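Local coordinates for putative ABC transporter amino acid-binding protein (Sinorhizobium meliloti, PDB 2Q88) that binds the compatible solute ectoine in its interdomain cleft, probably delivering it to an ABC transporter for uptake in osmoprotection, at residues Ser35-Arg48 with Leu225-Tyr238. Sequence-based numbering, arbitrary orientation.
Sequences SGAAPDVAREIFKR and LKESGEFAKIIEPY
Tyr-238 lies against the first turn of helix 37-48 and makes both hydrogen bonds of the contact. Its OH donates to Asp-40 OD2 at 2.7 Å, meeting that oxygen from above the carboxylate plane (54° out of it). The same OH accepts a bent bond from Gly-36 N at 3.2 Å (N-H...O angle 136°). One ring face covers Gly-36 C, at the N-cap, and Ala-37 N, which lies over the ring centre, 3.6 Å above its plane. Replacing Tyr-238 by a phenylalanine would probably leave Asp-40 OD2 and Gly-36 N without this shared hydroxyl.

Apolar packing continues along the helix. With Val-41 CG1 anti to the backbone N (chi1 166°), CG2 lies beside that N and reaches CG2 of both Ile-234 and Ile-235 at 3.5 Å, tight for the Ile-235 pair. Further on, Ile-45 CG1 meets Leu-225 CD2 at 3.6 Å.

At the far end, Leu-225 CD1 sits centrally over one guanidinium face of Arg-48, whose NE forms a salt bridge with Glu-44 OE1 (2.8 Å).

Helix 37-48 and helix 230-235 run roughly antiparallel within one lobe of this periplasmic-binding-protein fold. The chemistry implies an aliphatic seam bounded by polar groups, with the tyrosine hydroxyl linking the helix N-terminus to its first-turn carboxylate.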
ATOM      1  N   SER A  35       9.614   8.182   5.652  1.00 27.91           N
ATOM      2  CA  SER A  35       9.399   8.796   4.359  1.00 26.49           C
ATOM      3  C   SER A  35       8.707   7.776   3.453  1.00 25.42           C
ATOM      4  O   SER A  35       8.000   6.890   3.940  1.00 24.36           O
ATOM      5  CB  SER A  35      10.727   9.251   3.750  1.00 27.19           C
ATOM      6  OG  SER A  35      11.594   8.152   3.587  1.00 29.01           O
ATOM      7  N   GLY A  36       8.921   7.896   2.149  1.00 24.56           N
ATOM      8  CA  GLY A  36       8.093   7.196   1.176  1.00 23.75           C
ATOM      9  C   GLY A  36       6.948   8.113   0.802  1.00 23.65           C
ATOM     10  O   GLY A  36       6.690   9.107   1.488  1.00 23.11           O
ATOM     11  N   ALA A  37       6.272   7.790  -0.296  1.00 23.00           N
ATOM     12  CA  ALA A  37       5.266   8.659  -0.883  1.00 23.07           C
ATOM     13  C   ALA A  37       4.043   8.884  -0.009  1.00 23.22           C
ATOM     14  O   ALA A  37       3.525   9.996   0.065  1.00 23.32           O
ATOM     15  CB  ALA A  37       4.854   8.143  -2.256  1.00 23.16           C
ATOM     16  N   ALA A  38       3.582   7.834   0.662  1.00 23.12           N
ATOM     17  CA  ALA A  38       2.363   7.947   1.448  1.00 23.02           C
ATOM     18  C   ALA A  38       2.563   8.800   2.720  1.00 23.26           C
ATOM     19  O   ALA A  38       1.784   9.736   2.935  1.00 22.86           O
ATOM     20  CB  ALA A  38       1.778   6.570   1.755  1.00 23.55           C
ATOM     21  N   PRO A  39       3.594   8.520   3.528  1.00 23.29           N
ATOM     22  CA  PRO A  39       3.921   9.388   4.667  1.00 23.17           C
ATOM     23  C   PRO A  39       4.348  10.810   4.278  1.00 23.20           C
ATOM     24  O   PRO A  39       4.095  11.739   5.040  1.00 23.61           O
ATOM     25  CB  PRO A  39       5.075   8.656   5.343  1.00 23.24           C
ATOM     26  CG  PRO A  39       4.901   7.228   4.904  1.00 23.53           C
ATOM     27  CD  PRO A  39       4.509   7.362   3.464  1.00 23.03           C
ATOM     28  N   ASP A  40       4.978  10.989   3.118  1.00 23.54           N
ATOM     29  CA  ASP A  40       5.377  12.341   2.693  1.00 24.37           C
ATOM     30  C   ASP A  40       4.154  13.212   2.388  1.00 23.82           C
ATOM     31  O   ASP A  40       4.087  14.374   2.794  1.00 23.79           O
ATOM     32  CB  ASP A  40       6.316  12.313   1.481  1.00 24.50           C
ATOM     33  CG  ASP A  40       7.792  12.104   1.855  1.00 26.99           C
ATOM     34  OD1 ASP A  40       8.135  11.819   3.027  1.00 29.10           O
ATOM     35  OD2 ASP A  40       8.703  12.194   1.008  1.00 28.60           O
ATOM     36  N   VAL A  41       3.191  12.656   1.663  1.00 23.96           N
ATOM     37  CA  VAL A  41       1.935  13.346   1.382  1.00 23.96           C
ATOM     38  C   VAL A  41       1.173  13.640   2.686  1.00 24.00           C
ATOM     39  O   VAL A  41       0.681  14.758   2.894  1.00 23.18           O
ATOM     40  CB  VAL A  41       1.064  12.533   0.395  1.00 23.98           C
ATOM     41  CG1 VAL A  41      -0.382  13.048   0.362  1.00 24.95           C
ATOM     42  CG2 VAL A  41       1.659  12.587  -0.992  1.00 25.00           C
ATOM     43  N   ALA A  42       1.087  12.627   3.551  1.00 24.12           N
ATOM     44  CA  ALA A  42       0.346  12.718   4.794  1.00 24.21           C
ATOM     45  C   ALA A  42       0.981  13.737   5.724  1.00 24.46           C
ATOM     46  O   ALA A  42       0.276  14.512   6.369  1.00 24.30           O
ATOM     47  CB  ALA A  42       0.273  11.353   5.473  1.00 24.97           C
ATOM     48  N   ARG A  43       2.311  13.753   5.777  1.00 24.15           N
ATOM     49  CA  ARG A  43       3.011  14.703   6.642  1.00 24.67           C
ATOM     50  C   ARG A  43       2.746  16.125   6.184  1.00 24.03           C
ATOM     51  O   ARG A  43       2.506  16.996   7.007  1.00 22.90           O
ATOM     52  CB  ARG A  43       4.519  14.449   6.676  1.00 24.36           C
ATOM     53  CG  ARG A  43       5.277  15.439   7.568  1.00 25.13           C
ATOM     54  CD  ARG A  43       6.786  15.369   7.411  1.00 26.21           C
ATOM     55  NE  ARG A  43       7.234  14.009   7.674  1.00 30.43           N
ATOM     56  CZ  ARG A  43       7.455  13.507   8.882  1.00 32.79           C
ATOM     57  NH1 ARG A  43       7.291  14.258   9.980  1.00 33.27           N
ATOM     58  NH2 ARG A  43       7.850  12.241   8.990  1.00 33.25           N
ATOM     59  N   GLU A  44       2.776  16.343   4.870  1.00 24.46           N
ATOM     60  CA  GLU A  44       2.547  17.676   4.310  1.00 24.85           C
ATOM     61  C   GLU A  44       1.125  18.178   4.572  1.00 24.53           C
ATOM     62  O   GLU A  44       0.935  19.332   4.956  1.00 24.41           O
ATOM     63  CB  GLU A  44       2.897  17.727   2.810  1.00 25.44           C
ATOM     64  CG  GLU A  44       2.876  19.129   2.197  1.00 27.61           C
ATOM     65  CD  GLU A  44       3.657  20.172   3.015  1.00 31.73           C
ATOM     66  OE1 GLU A  44       3.112  21.282   3.235  1.00 33.87           O
ATOM     67  OE2 GLU A  44       4.808  19.898   3.442  1.00 31.52           O
ATOM     68  N   ILE A  45       0.126  17.318   4.378  1.00 23.64           N
ATOM     69  CA  ILE A  45      -1.259  17.726   4.657  1.00 23.45           C
ATOM     70  C   ILE A  45      -1.462  18.031   6.150  1.00 23.60           C
ATOM     71  O   ILE A  45      -1.998  19.084   6.521  1.00 23.13           O
ATOM     72  CB  ILE A  45      -2.254  16.673   4.140  1.00 23.50           C
ATOM     73  CG1 ILE A  45      -2.283  16.714   2.601  1.00 22.48           C
ATOM     74  CG2 ILE A  45      -3.663  16.934   4.713  1.00 23.80           C
ATOM     75  CD1 ILE A  45      -2.985  15.561   1.922  1.00 22.29           C
ATOM     76  N   PHE A  46      -1.022  17.115   7.010  1.00 23.99           N
ATOM     77  CA  PHE A  46      -1.174  17.334   8.447  1.00 24.63           C
ATOM     78  C   PHE A  46      -0.525  18.632   8.883  1.00 24.93           C
ATOM     79  O   PHE A  46      -1.092  19.363   9.694  1.00 25.23           O
ATOM     80  CB  PHE A  46      -0.662  16.141   9.259  1.00 24.47           C
ATOM     81  CG  PHE A  46      -1.674  15.037   9.409  1.00 25.13           C
ATOM     82  CD1 PHE A  46      -2.895  15.275  10.046  1.00 26.43           C
ATOM     83  CD2 PHE A  46      -1.402  13.755   8.936  1.00 26.58           C
ATOM     84  CE1 PHE A  46      -3.851  14.243  10.187  1.00 25.77           C
ATOM     85  CE2 PHE A  46      -2.337  12.726   9.064  1.00 26.59           C
ATOM     86  CZ  PHE A  46      -3.565  12.966   9.692  1.00 26.45           C
ATOM     87  N   LYS A  47       0.651  18.928   8.337  1.00 25.50           N
ATOM     88  CA  LYS A  47       1.320  20.198   8.621  1.00 26.54           C
ATOM     89  C   LYS A  47       0.420  21.373   8.248  1.00 26.43           C
ATOM     90  O   LYS A  47       0.273  22.328   9.023  1.00 26.30           O
ATOM     91  CB  LYS A  47       2.654  20.306   7.878  1.00 26.55           C
ATOM     92  CG  LYS A  47       3.421  21.569   8.255  1.00 27.93           C
ATOM     93  CD  LYS A  47       4.708  21.769   7.473  1.00 28.58           C
ATOM     94  CE  LYS A  47       5.231  23.190   7.701  1.00 30.65           C
ATOM     95  NZ  LYS A  47       6.610  23.382   7.165  1.00 34.60           N
ATOM     96  N   ARG A  48      -0.193  21.286   7.066  1.00 25.83           N
ATOM     97  CA  ARG A  48      -1.077  22.342   6.565  1.00 26.24           C
ATOM     98  C   ARG A  48      -2.309  22.491   7.431  1.00 25.80           C
ATOM     99  O   ARG A  48      -2.831  23.591   7.564  1.00 26.07           O
ATOM    100  CB  ARG A  48      -1.480  22.057   5.119  1.00 26.54           C
ATOM    101  CG  ARG A  48      -0.370  22.379   4.139  1.00 28.59           C
ATOM    102  CD  ARG A  48      -0.556  21.784   2.754  1.00 31.34           C
ATOM    103  NE  ARG A  48       0.689  21.897   2.002  1.00 36.32           N
ATOM    104  CZ  ARG A  48       0.953  22.838   1.104  1.00 37.51           C
ATOM    105  NH1 ARG A  48       0.048  23.760   0.803  1.00 39.65           N
ATOM    106  NH2 ARG A  48       2.124  22.844   0.491  1.00 37.74           N
ATOM    107  N   LEU A 225      -3.418  20.497  -3.184  1.00 22.02           N
ATOM    108  CA  LEU A 225      -2.129  19.954  -3.623  1.00 22.82           C
ATOM    109  C   LEU A 225      -2.214  19.449  -5.065  1.00 22.39           C
ATOM    110  O   LEU A 225      -1.310  19.691  -5.872  1.00 22.14           O
ATOM    111  CB  LEU A 225      -1.727  18.787  -2.712  1.00 22.90           C
ATOM    112  CG  LEU A 225      -0.592  18.822  -1.686  1.00 25.27           C
ATOM    113  CD1 LEU A 225      -0.197  20.210  -1.169  1.00 26.51           C
ATOM    114  CD2 LEU A 225      -0.891  17.846  -0.545  1.00 24.07           C
ATOM    115  N   LYS A 226      -3.297  18.741  -5.374  1.00 22.04           N
ATOM    116  CA  LYS A 226      -3.535  18.225  -6.731  1.00 22.12           C
ATOM    117  C   LYS A 226      -3.637  19.364  -7.743  1.00 22.92           C
ATOM    118  O   LYS A 226      -2.974  19.332  -8.771  1.00 22.52           O
ATOM    119  CB  LYS A 226      -4.785  17.333  -6.776  1.00 21.97           C
ATOM    120  CG  LYS A 226      -4.578  15.950  -6.126  1.00 21.34           C
ATOM    121  CD  LYS A 226      -5.872  15.154  -6.039  1.00 21.83           C
ATOM    122  CE  LYS A 226      -5.610  13.707  -5.605  1.00 19.10           C
ATOM    123  NZ  LYS A 226      -6.866  12.927  -5.452  1.00 20.66           N
ATOM    124  N   GLU A 227      -4.452  20.370  -7.411  1.00 23.71           N
ATOM    125  CA  GLU A 227      -4.694  21.546  -8.248  1.00 24.54           C
ATOM    126  C   GLU A 227      -3.414  22.359  -8.524  1.00 24.14           C
ATOM    127  O   GLU A 227      -3.135  22.716  -9.672  1.00 23.74           O
ATOM    128  CB  GLU A 227      -5.777  22.412  -7.583  1.00 24.96           C
ATOM    129  CG  GLU A 227      -5.984  23.799  -8.176  1.00 29.55           C
ATOM    130  CD  GLU A 227      -7.189  23.906  -9.084  1.00 34.72           C
ATOM    131  OE1 GLU A 227      -8.067  23.008  -9.064  1.00 38.62           O
ATOM    132  OE2 GLU A 227      -7.272  24.912  -9.815  1.00 38.24           O
ATOM    133  N   SER A 228      -2.620  22.617  -7.489  1.00 24.27           N
ATOM    134  CA  SER A 228      -1.399  23.419  -7.644  1.00 24.00           C
ATOM    135  C   SER A 228      -0.265  22.688  -8.383  1.00 24.02           C
ATOM    136  O   SER A 228       0.617  23.321  -8.964  1.00 24.17           O
ATOM    137  CB  SER A 228      -0.897  23.901  -6.276  1.00 23.89           C
ATOM    138  OG  SER A 228      -0.511  22.786  -5.480  1.00 23.58           O
ATOM    139  N   GLY A 229      -0.277  21.363  -8.341  1.00 23.50           N
ATOM    140  CA  GLY A 229       0.816  20.573  -8.897  1.00 23.49           C
ATOM    141  C   GLY A 229       1.787  20.099  -7.832  1.00 23.21           C
ATOM    142  O   GLY A 229       2.750  19.378  -8.128  1.00 22.89           O
ATOM    143  N   GLU A 230       1.539  20.497  -6.585  1.00 22.92           N
ATOM    144  CA  GLU A 230       2.408  20.105  -5.484  1.00 23.31           C
ATOM    145  C   GLU A 230       2.294  18.608  -5.190  1.00 23.44           C
ATOM    146  O   GLU A 230       3.272  17.972  -4.808  1.00 23.09           O
ATOM    147  CB  GLU A 230       2.104  20.936  -4.238  1.00 23.80           C
ATOM    148  CG  GLU A 230       3.078  20.737  -3.081  1.00 25.92           C
ATOM    149  CD  GLU A 230       4.504  21.191  -3.393  1.00 30.97           C
ATOM    150  OE1 GLU A 230       4.700  22.099  -4.235  1.00 31.77           O
ATOM    151  OE2 GLU A 230       5.437  20.642  -2.768  1.00 33.50           O
ATOM    152  N   PHE A 231       1.091  18.063  -5.376  1.00 23.31           N
ATOM    153  CA  PHE A 231       0.833  16.619  -5.307  1.00 24.15           C
ATOM    154  C   PHE A 231       1.809  15.828  -6.186  1.00 24.12           C
ATOM    155  O   PHE A 231       2.504  14.935  -5.696  1.00 23.58           O
ATOM    156  CB  PHE A 231      -0.640  16.357  -5.672  1.00 24.27           C
ATOM    157  CG  PHE A 231      -1.024  14.899  -5.794  1.00 25.30           C
ATOM    158  CD1 PHE A 231      -1.092  14.073  -4.676  1.00 27.01           C
ATOM    159  CD2 PHE A 231      -1.380  14.379  -7.029  1.00 25.85           C
ATOM    160  CE1 PHE A 231      -1.479  12.732  -4.801  1.00 26.08           C
ATOM    161  CE2 PHE A 231      -1.767  13.038  -7.169  1.00 25.64           C
ATOM    162  CZ  PHE A 231      -1.819  12.219  -6.052  1.00 25.83           C
ATOM    163  N   ALA A 232       1.888  16.188  -7.468  1.00 24.02           N
ATOM    164  CA  ALA A 232       2.815  15.552  -8.401  1.00 23.99           C
ATOM    165  C   ALA A 232       4.263  15.714  -7.958  1.00 24.09           C
ATOM    166  O   ALA A 232       5.038  14.777  -8.068  1.00 24.53           O
ATOM    167  CB  ALA A 232       2.621  16.087  -9.824  1.00 23.89           C
ATOM    168  N   LYS A 233       4.616  16.882  -7.429  1.00 24.08           N
ATOM    169  CA  LYS A 233       6.004  17.143  -7.003  1.00 24.69           C
ATOM    170  C   LYS A 233       6.413  16.219  -5.858  1.00 24.43           C
ATOM    171  O   LYS A 233       7.588  15.868  -5.729  1.00 24.54           O
ATOM    172  CB  LYS A 233       6.209  18.610  -6.591  1.00 24.70           C
ATOM    173  CG  LYS A 233       6.147  19.600  -7.731  1.00 25.77           C
ATOM    174  CD  LYS A 233       6.971  19.138  -8.930  1.00 27.71           C
ATOM    175  CE  LYS A 233       7.101  20.241  -9.966  1.00 28.18           C
ATOM    176  NZ  LYS A 233       5.775  20.652 -10.474  1.00 29.14           N
ATOM    177  N   ILE A 234       5.444  15.821  -5.035  1.00 23.75           N
ATOM    178  CA  ILE A 234       5.735  14.942  -3.904  1.00 23.83           C
ATOM    179  C   ILE A 234       5.843  13.473  -4.336  1.00 23.31           C
ATOM    180  O   ILE A 234       6.824  12.797  -4.005  1.00 23.66           O
ATOM    181  CB  ILE A 234       4.689  15.119  -2.770  1.00 23.32           C
ATOM    182  CG1 ILE A 234       4.856  16.489  -2.096  1.00 24.24           C
ATOM    183  CG2 ILE A 234       4.818  13.996  -1.744  1.00 24.10           C
ATOM    184  CD1 ILE A 234       3.660  16.893  -1.224  1.00 24.85           C
ATOM    185  N   ILE A 235       4.848  12.981  -5.067  1.00 22.85           N
ATOM    186  CA  ILE A 235       4.773  11.535  -5.356  1.00 22.79           C
ATOM    187  C   ILE A 235       5.550  11.064  -6.588  1.00 23.09           C
ATOM    188  O   ILE A 235       6.031   9.928  -6.627  1.00 22.96           O
ATOM    189  CB  ILE A 235       3.299  11.036  -5.421  1.00 22.50           C
ATOM    190  CG1 ILE A 235       2.601  11.515  -6.708  1.00 22.04           C
ATOM    191  CG2 ILE A 235       2.535  11.447  -4.169  1.00 21.93           C
ATOM    192  CD1 ILE A 235       1.269  10.809  -6.978  1.00 22.85           C
ATOM    193  N   GLU A 236       5.679  11.923  -7.590  1.00 24.06           N
ATOM    194  CA  GLU A 236       6.320  11.501  -8.838  1.00 24.96           C
ATOM    195  C   GLU A 236       7.830  11.152  -8.751  1.00 24.79           C
ATOM    196  O   GLU A 236       8.264  10.232  -9.440  1.00 24.93           O
ATOM    197  CB  GLU A 236       5.962  12.429 -10.010  1.00 25.58           C
ATOM    198  CG  GLU A 236       4.451  12.496 -10.240  1.00 27.19           C
ATOM    199  CD  GLU A 236       4.054  12.860 -11.658  1.00 30.48           C
ATOM    200  OE1 GLU A 236       4.705  13.742 -12.261  1.00 30.25           O
ATOM    201  OE2 GLU A 236       3.082  12.250 -12.173  1.00 33.40           O
ATOM    202  N   PRO A 237       8.618  11.816  -7.898  1.00 24.92           N
ATOM    203  CA  PRO A 237       9.984  11.347  -7.611  1.00 24.70           C
ATOM    204  C   PRO A 237      10.067   9.909  -7.080  1.00 24.47           C
ATOM    205  O   PRO A 237      11.128   9.287  -7.164  1.00 24.42           O
ATOM    206  CB  PRO A 237      10.454  12.320  -6.531  1.00 24.71           C
ATOM    207  CG  PRO A 237       9.747  13.562  -6.859  1.00 25.34           C
ATOM    208  CD  PRO A 237       8.343  13.073  -7.176  1.00 25.10           C
ATOM    209  N   TYR A 238       8.969   9.395  -6.520  1.00 23.72           N
ATOM    210  CA  TYR A 238       8.913   8.004  -6.061  1.00 23.62           C
ATOM    211  C   TYR A 238       8.464   7.024  -7.152  1.00 23.85           C
ATOM    212  O   TYR A 238       8.509   5.798  -6.957  1.00 24.23           O
ATOM    213  CB  TYR A 238       7.969   7.883  -4.864  1.00 23.18           C
ATOM    214  CG  TYR A 238       8.507   8.463  -3.579  1.00 22.35           C
ATOM    215  CD1 TYR A 238       9.501   7.803  -2.863  1.00 22.90           C
ATOM    216  CD2 TYR A 238       8.011   9.662  -3.067  1.00 22.37           C
ATOM    217  CE1 TYR A 238       9.994   8.315  -1.675  1.00 21.44           C
ATOM    218  CE2 TYR A 238       8.497  10.185  -1.862  1.00 22.79           C
ATOM    219  CZ  TYR A 238       9.493   9.502  -1.180  1.00 23.65           C
ATOM    220  OH  TYR A 238       9.997   9.984   0.018  1.00 23.68           O
TER